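Local structure of 6-phosphogluconate dehydrogenase, NAD-binding (Mycolicibacterium smegmatis MC2 155, 6SMT) at the NDP/2EH site and the interface of chains A and B. The protein reduces imines with S-enantioselectivity, drawing hydride from NADPH bound at a cleft shared by the two chains of a dimer. Residues are numbered along the deposited sequence; one frame, centred on the assembly and turned at random. Chains: chain A/B, 6-phosphogluconate dehydrogenase, NAD-binding.

Contact 1: the NDP/2EH site. Residues chain A 19-21, 40-42, 45, 73-75, 79, 83, 99, 101, 126-128, 130, 180, 183; chain B 217, 238-239, 243. With NDP (NADPH dihydro-nicotinamide-adenine-dinucleotide phosphate), chain C; 2EH ((2S)-2-ethylhexan-1-ol), chain D.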
# COMPACT_ATOMS: atom_id res chain seq x y z
N GLY A 19 15.06 8.25 20.95
CA GLY A 19 15.07 8.33 19.52
C GLY A 19 14.02 9.28 19.03
O GLY A 19 13.34 9.94 19.81
N PRO A 20 13.78 9.36 17.73
CA PRO A 20 12.81 10.32 17.21
C PRO A 20 11.43 10.24 17.85
O PRO A 20 10.80 11.24 18.15
CB PRO A 20 12.79 10.11 15.73
CG PRO A 20 13.99 9.28 15.47
CD PRO A 20 14.52 8.65 16.70
N MET A 21 10.91 9.02 18.02
CA MET A 21 9.60 8.86 18.60
C MET A 21 9.64 9.19 20.09
O MET A 21 8.67 9.82 20.60
CB MET A 21 9.02 7.47 18.34
CG MET A 21 7.64 7.27 18.90
SD MET A 21 6.36 8.45 18.40
CE MET A 21 6.02 7.84 16.80
N ASN A 40 17.95 7.96 28.30
CA ASN A 40 18.39 7.23 27.11
C ASN A 40 19.72 6.56 27.35
O ASN A 40 20.62 7.12 27.99
CB ASN A 40 18.43 8.17 25.91
CG ASN A 40 18.58 7.50 24.58
OD1 ASN A 40 17.67 6.76 24.19
ND2 ASN A 40 19.62 7.75 23.83
N ARG A 41 19.96 5.45 26.67
CA ARG A 41 21.25 4.74 26.76
C ARG A 41 22.40 5.68 26.33
O ARG A 41 23.40 5.78 27.10
CB ARG A 41 21.17 3.52 25.84
CG ARG A 41 22.52 2.91 25.56
CD ARG A 41 22.45 1.73 24.64
NE ARG A 41 22.03 2.03 23.34
CZ ARG A 41 21.94 1.17 22.34
NH1 ARG A 41 22.32 -0.11 22.54
NH2 ARG A 41 21.57 1.57 21.18
N THR A 42 22.24 6.37 25.24
CA THR A 42 23.14 7.45 24.83
C THR A 42 22.67 8.73 25.53
O THR A 42 21.69 9.37 25.11
CB THR A 42 23.21 7.53 23.33
OG1 THR A 42 23.56 6.31 22.72
CG2 THR A 42 24.25 8.58 22.95
N LYS A 45 21.35 12.47 24.27
CA LYS A 45 20.08 12.69 23.58
C LYS A 45 19.04 13.32 24.48
O LYS A 45 18.05 13.79 23.91
CB LYS A 45 19.58 11.37 22.96
CG LYS A 45 20.53 10.77 21.95
CD LYS A 45 19.93 9.78 20.98
CE LYS A 45 20.97 9.18 20.09
NZ LYS A 45 20.45 8.02 19.32
N ASN A 73 10.15 3.34 24.94
CA ASN A 73 9.99 3.55 23.48
C ASN A 73 11.35 3.38 22.86
O ASN A 73 12.07 4.38 22.63
CB ASN A 73 9.36 4.95 23.24
CG ASN A 73 9.11 5.23 21.77
OD1 ASN A 73 9.71 6.16 21.22
ND2 ASN A 73 8.26 4.42 21.15
N VAL A 74 11.68 2.15 22.57
CA VAL A 74 12.98 1.74 22.02
C VAL A 74 12.77 0.76 20.86
O VAL A 74 11.65 0.43 20.53
CB VAL A 74 13.93 1.21 23.10
CG1 VAL A 74 14.29 2.28 24.12
CG2 VAL A 74 13.24 0.02 23.78
N VAL A 75 13.86 0.32 20.26
CA VAL A 75 13.74 -0.40 18.95
C VAL A 75 12.93 -1.67 19.13
O VAL A 75 12.14 -1.96 18.18
CB VAL A 75 15.13 -0.64 18.39
CG1 VAL A 75 15.98 -1.56 19.22
CG2 VAL A 75 15.00 -1.17 16.95
N ALA A 79 15.56 -4.62 23.81
CA ALA A 79 15.96 -3.37 24.43
C ALA A 79 15.09 -3.07 25.64
O ALA A 79 15.59 -2.71 26.70
CB ALA A 79 15.99 -2.27 23.41
N ILE A 83 16.48 -2.85 29.55
CA ILE A 83 16.24 -1.65 30.38
C ILE A 83 15.56 -2.09 31.67
O ILE A 83 15.94 -1.63 32.77
CB ILE A 83 15.41 -0.66 29.58
CG1 ILE A 83 16.25 -0.09 28.44
CG2 ILE A 83 14.80 0.41 30.48
CD1 ILE A 83 15.42 0.71 27.41
N LEU A 99 6.01 0.69 24.58
CA LEU A 99 5.65 1.31 23.29
C LEU A 99 6.78 0.99 22.32
O LEU A 99 7.20 1.83 21.55
CB LEU A 99 5.50 2.81 23.46
CG LEU A 99 4.33 3.20 24.35
CD1 LEU A 99 4.42 4.71 24.65
CD2 LEU A 99 3.01 2.84 23.74
N SER A 101 7.86 -1.65 19.27
CA SER A 101 7.23 -2.60 18.35
C SER A 101 7.88 -3.97 18.39
O SER A 101 9.06 -4.09 18.12
CB SER A 101 7.17 -1.99 16.96
OG SER A 101 6.48 -2.88 16.09
N ILE A 126 2.13 2.34 18.66
CA ILE A 126 1.95 3.67 18.04
C ILE A 126 1.83 3.42 16.54
O ILE A 126 2.74 2.87 15.90
CB ILE A 126 3.07 4.66 18.37
CG1 ILE A 126 3.24 4.80 19.89
CG2 ILE A 126 2.86 5.96 17.66
CD1 ILE A 126 4.63 5.34 20.28
N MET A 127 0.72 3.88 15.95
CA MET A 127 0.43 3.48 14.52
C MET A 127 0.57 4.68 13.58
O MET A 127 0.17 4.59 12.40
CB MET A 127 -0.95 2.87 14.44
CG MET A 127 -1.23 1.70 15.35
SD MET A 127 0.06 0.44 15.33
CE MET A 127 0.23 0.15 13.58
N THR A 128 1.15 5.76 14.01
CA THR A 128 1.24 7.03 13.23
C THR A 128 2.62 7.59 13.39
O THR A 128 3.30 7.37 14.40
CB THR A 128 0.14 8.00 13.60
OG1 THR A 128 0.11 8.12 15.04
CG2 THR A 128 -1.22 7.49 13.20
N ILE A 130 5.91 10.47 13.68
CA ILE A 130 6.25 11.40 14.80
C ILE A 130 5.51 12.74 14.71
O ILE A 130 5.18 13.28 15.78
CB ILE A 130 7.74 11.60 15.00
CG1 ILE A 130 8.38 12.31 13.83
CG2 ILE A 130 8.49 10.34 15.33
CD1 ILE A 130 9.79 12.78 14.11
N LEU A 180 1.47 -3.14 10.41
CA LEU A 180 2.83 -2.82 9.91
C LEU A 180 3.12 -3.71 8.70
O LEU A 180 3.90 -3.24 7.85
CB LEU A 180 3.85 -3.10 11.01
CG LEU A 180 3.80 -2.09 12.17
CD1 LEU A 180 4.80 -2.56 13.25
CD2 LEU A 180 4.07 -0.69 11.77
N PHE A 183 1.61 -1.75 6.00
CA PHE A 183 2.36 -0.54 5.80
C PHE A 183 3.69 -0.81 5.08
O PHE A 183 3.96 -0.15 4.06
CB PHE A 183 2.60 0.16 7.14
CG PHE A 183 3.45 1.36 7.02
CD1 PHE A 183 2.92 2.56 6.54
CD2 PHE A 183 4.83 1.30 7.33
CE1 PHE A 183 3.72 3.66 6.31
CE2 PHE A 183 5.58 2.43 7.18
CZ PHE A 183 5.08 3.61 6.62
N ILE B 217 -2.04 7.32 6.28
CA ILE B 217 -0.69 7.88 6.51
C ILE B 217 0.20 7.69 5.28
O ILE B 217 1.30 8.25 5.23
CB ILE B 217 0.02 7.32 7.76
CG1 ILE B 217 0.39 5.85 7.66
CG2 ILE B 217 -0.86 7.59 9.01
CD1 ILE B 217 1.27 5.27 8.79
N SER B 238 13.47 10.43 10.61
CA SER B 238 12.46 10.26 11.70
C SER B 238 12.12 8.77 11.85
O SER B 238 11.38 8.46 12.82
CB SER B 238 11.21 11.03 11.46
OG SER B 238 10.52 10.56 10.30
N ALA B 239 12.47 7.94 10.90
CA ALA B 239 12.26 6.47 11.03
C ALA B 239 13.44 5.82 10.27
O ALA B 239 13.51 5.91 9.02
CB ALA B 239 10.95 6.04 10.45
N SER B 243 15.85 0.59 12.42
CA SER B 243 14.61 0.29 13.14
C SER B 243 13.76 -0.69 12.36
O SER B 243 13.19 -1.65 12.93
CB SER B 243 13.89 1.63 13.48
OG SER B 243 12.77 1.36 14.33
PA NDP C . 14.33 3.17 17.02
O1A NDP C . 13.33 2.12 16.76
O2A NDP C . 15.42 3.42 16.04
O5B NDP C . 14.97 2.88 18.41
C5B NDP C . 16.06 3.74 18.90
C4B NDP C . 15.98 3.85 20.39
O4B NDP C . 16.15 2.54 21.01
C3B NDP C . 17.10 4.75 20.97
O3B NDP C . 16.61 5.39 22.13
C2B NDP C . 18.16 3.71 21.30
O2B NDP C . 19.13 4.10 22.23
C1B NDP C . 17.25 2.65 21.89
N9A NDP C . 17.85 1.34 22.05
C8A NDP C . 18.25 0.47 21.05
N7A NDP C . 18.81 -0.63 21.53
C5A NDP C . 18.87 -0.43 22.89
C6A NDP C . 19.36 -1.19 23.99
N6A NDP C . 19.89 -2.41 23.84
N1A NDP C . 19.27 -0.65 25.21
C2A NDP C . 18.73 0.56 25.37
N3A NDP C . 18.18 1.33 24.43
C4A NDP C . 18.29 0.80 23.22
O3 NDP C . 13.66 4.61 17.35
PN NDP C . 12.29 5.34 17.11
O1N NDP C . 12.26 6.47 18.05
O2N NDP C . 12.18 5.59 15.66
O5D NDP C . 11.19 4.26 17.42
C5D NDP C . 11.01 3.75 18.77
C4D NDP C . 9.89 2.74 18.73
O4D NDP C . 8.68 3.43 18.31
C3D NDP C . 10.09 1.59 17.76
O3D NDP C . 9.72 0.34 18.36
C2D NDP C . 9.26 1.97 16.56
O2D NDP C . 8.76 0.87 15.80
C1D NDP C . 8.11 2.74 17.24
N1N NDP C . 7.47 3.70 16.31
C2N NDP C . 8.22 4.66 15.68
C3N NDP C . 7.65 5.53 14.79
C7N NDP C . 8.47 6.52 14.09
O7N NDP C . 7.85 7.22 13.24
N7N NDP C . 9.75 6.75 14.31
C4N NDP C . 6.23 5.39 14.46
C5N NDP C . 5.52 4.42 15.22
C6N NDP C . 6.12 3.63 16.09
P2B NDP C . 20.40 4.97 21.66
O1X NDP C . 19.91 6.38 21.40
O2X NDP C . 21.38 4.88 22.76
O3X NDP C . 20.89 4.29 20.38
C7 2EH D . 5.91 2.71 11.02
C8 2EH D . 3.80 4.04 11.42
C9 2EH D . 2.87 2.84 11.31
C12 2EH D . 6.99 5.22 9.60
C7A 2EH D . 5.07 3.93 10.64
O7C 2EH D . 6.70 2.85 12.20
CBA 2EH D . 5.85 5.23 10.59
CCA 2EH D . 7.37 6.54 9.12
CCB 2EH D . 8.29 6.48 7.91
O HOH W 1 12.73 6.59 20.79
O HOH W 2 17.74 4.06 25.34
O HOH W 3 10.76 -0.55 14.73

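Contact 2: the interface of chains A and B. Residues chain A 271, 289-290, 292-294; chain B 195, 259-261, 263.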
# COMPACT_ATOMS: atom_id res chain seq x y z
N TYR A 271 1.45 -16.59 -5.49
CA TYR A 271 0.09 -16.78 -4.93
C TYR A 271 -0.96 -16.74 -6.01
O TYR A 271 -1.97 -17.52 -5.98
CB TYR A 271 -0.24 -15.73 -3.88
CG TYR A 271 0.84 -15.54 -2.86
CD1 TYR A 271 1.49 -16.61 -2.23
CD2 TYR A 271 1.16 -14.27 -2.44
CE1 TYR A 271 2.44 -16.40 -1.24
CE2 TYR A 271 2.13 -14.03 -1.49
CZ TYR A 271 2.79 -15.10 -0.88
OH TYR A 271 3.76 -14.92 0.08
N ALA A 289 -5.24 -14.38 -1.39
CA ALA A 289 -4.58 -14.58 -0.10
C ALA A 289 -4.82 -15.96 0.50
O ALA A 289 -3.95 -16.39 1.29
CB ALA A 289 -4.95 -13.54 0.89
N SER A 290 -5.86 -16.67 0.10
CA SER A 290 -6.02 -18.08 0.56
C SER A 290 -4.73 -18.86 0.31
O SER A 290 -4.39 -19.71 1.18
CB SER A 290 -7.18 -18.74 -0.12
OG SER A 290 -8.39 -18.08 0.23
N MET A 292 -1.75 -18.09 0.42
CA MET A 292 -0.57 -17.67 1.21
C MET A 292 -0.38 -18.68 2.36
O MET A 292 0.59 -18.59 3.05
CB MET A 292 -0.73 -16.24 1.74
CG MET A 292 -0.81 -15.26 0.57
SD MET A 292 -1.12 -13.60 1.27
CE MET A 292 -1.20 -12.53 -0.17
N THR A 293 -1.34 -19.57 2.62
CA THR A 293 -1.08 -20.58 3.72
C THR A 293 0.07 -21.55 3.36
O THR A 293 0.15 -21.98 2.19
CB THR A 293 -2.30 -21.45 4.01
OG1 THR A 293 -2.49 -22.16 2.79
CG2 THR A 293 -3.49 -20.61 4.42
N THR A 294 0.93 -21.88 4.35
CA THR A 294 1.85 -23.07 4.41
C THR A 294 2.97 -22.76 5.41
O THR A 294 3.22 -21.56 5.53
CB THR A 294 2.41 -23.51 3.04
N MET B 195 -4.79 -12.35 6.75
CA MET B 195 -4.62 -13.76 7.13
C MET B 195 -3.89 -13.82 8.47
O MET B 195 -4.23 -14.68 9.34
CB MET B 195 -3.83 -14.50 6.05
CG MET B 195 -4.53 -14.59 4.81
SD MET B 195 -5.91 -15.71 4.88
CE MET B 195 -4.87 -17.16 4.64
N GLY B 259 1.06 -19.56 10.21
CA GLY B 259 0.95 -20.53 9.13
C GLY B 259 0.79 -19.81 7.79
O GLY B 259 0.21 -20.40 6.85
N VAL B 260 1.39 -18.62 7.67
CA VAL B 260 1.26 -17.85 6.41
C VAL B 260 2.65 -17.58 5.79
O VAL B 260 3.58 -17.22 6.54
CB VAL B 260 0.56 -16.51 6.70
CG1 VAL B 260 0.27 -15.75 5.45
CG2 VAL B 260 -0.74 -16.71 7.50
N ASP B 261 2.77 -17.83 4.51
CA ASP B 261 4.01 -17.56 3.78
C ASP B 261 4.38 -16.06 3.92
O ASP B 261 3.47 -15.25 3.89
CB ASP B 261 3.85 -17.91 2.33
CG ASP B 261 5.11 -17.75 1.52
OD1 ASP B 261 6.01 -18.61 1.73
OD2 ASP B 261 5.27 -16.77 0.81
N GLY B 263 6.69 -14.37 1.89
CA GLY B 263 7.49 -14.02 0.74
C GLY B 263 7.68 -12.53 0.48
O GLY B 263 8.77 -12.12 0.12

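Contact 1: the NDP/2EH site
At the Rossmann glycine loop (GxGxxG), A:Gly19 turns with phi/psi -69/-172° into helix 20-31, whose first turn presents A:Met21 backbone N to O1N of the nicotinamide-side phosphate at 2.9 Å. The adenosine 2'-phosphate, the mark of NADPH over NADH, is gripped by side chains. A:Arg41, CG anti to its backbone N (chi1 165°) and bent at chi3, works side-on: NE donates to O2X, and NH2 forms a salt bridge to O3X at 2.9 Å, both oxygens in the guanidinium plane, while one face lies over the adenine as a cation-pi partner. A:Ala79 CB packs on the opposite adenine face, sandwiching the base. O2X also accepts from A:Thr42 OG1 at 2.6 Å. The extended A:Lys45 brings NZ tip-on to O1X in a salt bridge of 2.7 Å, where A:Asn40 ND2 adds a nearly straight bond; A:Asn40 OD1 takes the ribose hydroxyl O3B in its carbonyl plane, and its amide is steadied by A:Thr42 O. At the dihydronicotinamide, A:Met21 curls back at chi2 and chi3 to set CE over the ring face, 3.4 Å from the hydride-bearing C4N. Chain B supplies B:Ser238 O, which receives carboxamide N7N at 2.8 Å, and B:Ser243 OG, 2.6 Å from O1A of the adenosine-side phosphate. Opposite A:Met21 CE across the dihydronicotinamide lies the alcohol 2EH, possibly a crystallisation additive, against the A:Phe183 ring face, with C7A 3.8 Å above its plane toward the rim.

Contact 2: the interface of chains A and B
The A:Tyr271 ring carries A:Met292 CG over the centre of one face, 3.6 Å above the plane, and B:Asp261 OD2 lies in plane at its hydroxyl edge. The thioether chain of A:Met292, extended beyond CG, thus backs the phenol within its own chain while the phenol tip reaches across to the partner. A:Tyr271 OH donates over a short 2.5 Å to B:Asp261 OD2, which accepts on its anti lone pair, away from the other oxygen, with the ring and carboxylate planes 76° apart. B:Asp261 places its CG anti to the backbone N (chi1 -176°), and the same OD2 is met from above the carboxylate plane by B:Gly263 N at 3.0 Å. At least two donors therefore meet this oxygen, and the amide at the start of helix 263-280 makes the aspartate resemble an N-cap, an arrangement that would probably favour its ionised form. Beside this pair the backbones form an antiparallel beta bridge, A:Thr293 with B:Val260. B:Asp261 N donates to A:Met292 O at 2.7 Å, nearly along the C=O axis. Next to it A:Thr294 N, in a poorly ordered residue, reaches B:Gly259 O from above the carbonyl plane. Apolar groups flank the bridge. B:Val260 CG1 touches A:Met292 CB, and B:Met195, folded at chi2 and chi3, crosses A:Thr293 obliquely to bring CE within 3.7 Å of CG2, its CE also lying near A:Ala289 O. In the fold, the patch joins 3-10 helix 285-292 and the tail beyond it, together with helix 263-280 of chain A, to the loop before helix 263-280 and the long helix 171-199 of chain B; two-fold symmetry repeats it with the chains exchanged.

About 29 Å separates the C-alpha centres of contact 1 and contact 2, and no residue belongs to both. They are nevertheless tied through secondary structure: helix 171-199 lends A:Leu180 and A:Phe183 to contact 1, while its copy in the partner lends B:Met195 to contact 2. The loop holding B:Gly259 and B:Asp261 follows helix 241-258, the helix whose first turn carries B:Ser243 to the cofactor. Contact 2 therefore probably helps fix the pairing of chains on which contact 1 depends, since each cofactor site is completed by the other subunit. The structure alone does not show whether the two sites communicate.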